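Lpg2148(MvcA) (Legionella pneumophila subsp. pneumophila str. Philadelphia 1, PDB 6K11) probably acts as a deamidase-type effector that removes ubiquitin from the host ubiquitin-conjugating enzyme UBE2N, and so regulates the activity of that enzyme. Local coordinates at residues 286-291 with 295-300. Sequence-based numbering, arbitrary orientation.
Sequences AVLGKT and KERSDI
Thr-291 is gripped by two charged side chains of the helix that follows it. Its hydroxyl donates to Glu-296 OE1, with OG1 and OE1 2.6 Å apart; the oxygen is met on its anti side, 31° out of the carboxylate plane. OG1 also accepts from the backbone N of Asn-293, so the short side chain links the loop to the helix. Glu-296 suits its place because its carboxylate accepts the threonine hydroxyl, and its extended chain, CG anti to the backbone N, carries it there. The second polar link uses the Thr-291 carbonyl: Arg-297 NH2 lies 3.0 Å from Thr-291 O, above the carbonyl plane, and the N-H...O angle of 134° marks a bent bond. The bend of Arg-297 at chi3 (-71°) turns the guanidinium toward this oxygen, while NH1 bonds to Lys-321 O, so one arginine bridges two backbone carbonyls.

The rest of the contact is largely apolar. Thr-291 CG2 rests 3.7 Å from Arg-297 CB, for arginine offers an aliphatic stem below its donors. Val-287 CG1 meets Ile-300 CD1 at 3.6 Å; branched and compact, the two side chains pack closely, crossing at about a right angle, and the same valine methyl borders the Glu-296 carboxylate. Leu-288, long enough to span the gap, lays CD1 across Arg-297 at about a right angle, 3.5 Å from Arg-297 O, and also touches Ile-300.

Two consecutive helices are joined here by a short loop: helix 278-288 ends as Gly-289 leaves helical geometry, and helix 294-305 follows, just ahead of which Asn-293 OD1 accepts from Glu-296 N. Leu-288 also touches Tyr-301 and Phe-305 farther along that second helix, and both Leu-288 and Arg-297 pack on Leu-325, so that this end of the helix pair meets the start of strand 325-333 in the antiparallel sheet.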
loop_
_atom_site.group_PDB
_atom_site.type_symbol
_atom_site.label_atom_id
_atom_site.label_comp_id
_atom_site.label_asym_id
_atom_site.label_seq_id
_atom_site.Cartn_x
_atom_site.Cartn_y
_atom_site.Cartn_z
ATOM N N ALA A 286 7.330 9.990 13.772
ATOM C CA ALA A 286 7.703 9.235 14.967
ATOM C C ALA A 286 6.534 9.123 15.945
ATOM O O ALA A 286 6.319 8.062 16.542
ATOM C CB ALA A 286 8.920 9.877 15.636
ATOM N N VAL A 287 5.759 10.197 16.113
ATOM C CA VAL A 287 4.571 10.120 16.964
ATOM C C VAL A 287 3.573 9.132 16.382
ATOM O O VAL A 287 2.949 8.350 17.114
ATOM C CB VAL A 287 3.929 11.506 17.143
ATOM C CG1 VAL A 287 2.630 11.373 17.922
ATOM C CG2 VAL A 287 4.888 12.474 17.857
ATOM N N LEU A 288 3.399 9.161 15.054
ATOM C CA LEU A 288 2.480 8.233 14.398
ATOM C C LEU A 288 2.830 6.788 14.724
ATOM O O LEU A 288 1.939 5.946 14.884
ATOM C CB LEU A 288 2.501 8.461 12.885
ATOM C CG LEU A 288 1.455 7.712 12.059
ATOM C CD1 LEU A 288 0.056 8.227 12.363
ATOM C CD2 LEU A 288 1.785 7.855 10.572
ATOM N N GLY A 289 4.118 6.482 14.834
ATOM C CA GLY A 289 4.535 5.119 15.076
ATOM C C GLY A 289 4.759 4.779 16.530
ATOM O O GLY A 289 5.322 3.723 16.833
ATOM N N LYS A 290 4.326 5.643 17.440
ATOM C CA LYS A 290 4.640 5.510 18.854
ATOM C C LYS A 290 3.383 5.696 19.699
ATOM O O LYS A 290 3.230 5.049 20.742
ATOM C CB LYS A 290 5.732 6.525 19.226
ATOM C CG LYS A 290 5.866 6.877 20.692
ATOM C CD LYS A 290 6.589 8.213 20.843
ATOM C CE LYS A 290 5.598 9.388 20.836
ATOM N NZ LYS A 290 6.198 10.689 21.297
ATOM N N THR A 291 2.455 6.544 19.248
ATOM C CA THR A 291 1.270 6.833 20.047
ATOM C C THR A 291 0.420 5.581 20.255
ATOM O O THR A 291 0.387 4.669 19.424
ATOM C CB THR A 291 0.418 7.921 19.389
ATOM O OG1 THR A 291 -0.679 8.260 20.251
ATOM C CG2 THR A 291 -0.140 7.437 18.044
ATOM N N LYS A 295 -7.224 8.902 18.657
ATOM C CA LYS A 295 -7.467 10.239 18.117
ATOM C C LYS A 295 -6.187 10.870 17.566
ATOM O O LYS A 295 -6.189 11.446 16.468
ATOM C CB LYS A 295 -8.096 11.125 19.194
ATOM C CG LYS A 295 -8.354 12.560 18.742
ATOM C CD LYS A 295 -9.261 12.617 17.524
ATOM C CE LYS A 295 -9.770 14.031 17.297
ATOM N NZ LYS A 295 -10.123 14.261 15.869
ATOM N N GLU A 296 -5.080 10.772 18.312
ATOM C CA GLU A 296 -3.826 11.378 17.869
ATOM C C GLU A 296 -3.281 10.685 16.622
ATOM O O GLU A 296 -2.795 11.348 15.693
ATOM C CB GLU A 296 -2.798 11.325 18.998
ATOM C CG GLU A 296 -1.435 11.947 18.671
ATOM C CD GLU A 296 -0.445 11.802 19.825
ATOM O OE1 GLU A 296 -0.530 10.794 20.558
ATOM O OE2 GLU A 296 0.407 12.697 20.009
ATOM N N ARG A 297 -3.336 9.349 16.598
ATOM C CA ARG A 297 -2.901 8.589 15.429
ATOM C C ARG A 297 -3.724 8.956 14.198
ATOM O O ARG A 297 -3.176 9.213 13.119
ATOM C CB ARG A 297 -3.024 7.096 15.730
ATOM C CG ARG A 297 -2.338 6.187 14.752
ATOM C CD ARG A 297 -2.685 4.718 15.045
ATOM N NE ARG A 297 -2.054 4.225 16.269
ATOM C CZ ARG A 297 -2.707 3.709 17.312
ATOM N NH1 ARG A 297 -4.036 3.600 17.301
ATOM N NH2 ARG A 297 -2.022 3.289 18.371
ATOM N N SER A 298 -5.054 8.988 14.357
ATOM C CA SER A 298 -5.950 9.313 13.253
ATOM C C SER A 298 -5.689 10.716 12.714
ATOM O O SER A 298 -5.650 10.921 11.493
ATOM C CB SER A 298 -7.402 9.175 13.722
ATOM O OG SER A 298 -7.675 7.836 14.121
ATOM N N ASP A 299 -5.508 11.690 13.617
ATOM C CA ASP A 299 -5.292 13.081 13.228
ATOM C C ASP A 299 -4.020 13.249 12.403
ATOM O O ASP A 299 -4.009 14.002 11.418
ATOM C CB ASP A 299 -5.212 13.968 14.473
ATOM C CG ASP A 299 -6.582 14.278 15.081
ATOM O OD1 ASP A 299 -7.630 13.951 14.465
ATOM O OD2 ASP A 299 -6.592 14.855 16.190
ATOM N N ILE A 300 -2.925 12.591 12.807
ATOM C CA ILE A 300 -1.668 12.743 12.078
ATOM C C ILE A 300 -1.746 12.041 10.728
ATOM O O ILE A 300 -1.283 12.570 9.700
ATOM C CB ILE A 300 -0.496 12.204 12.911
ATOM C CG1 ILE A 300 -0.341 13.012 14.203
ATOM C CG2 ILE A 300 0.806 12.247 12.084
ATOM C CD1 ILE A 300 0.877 12.591 14.995
#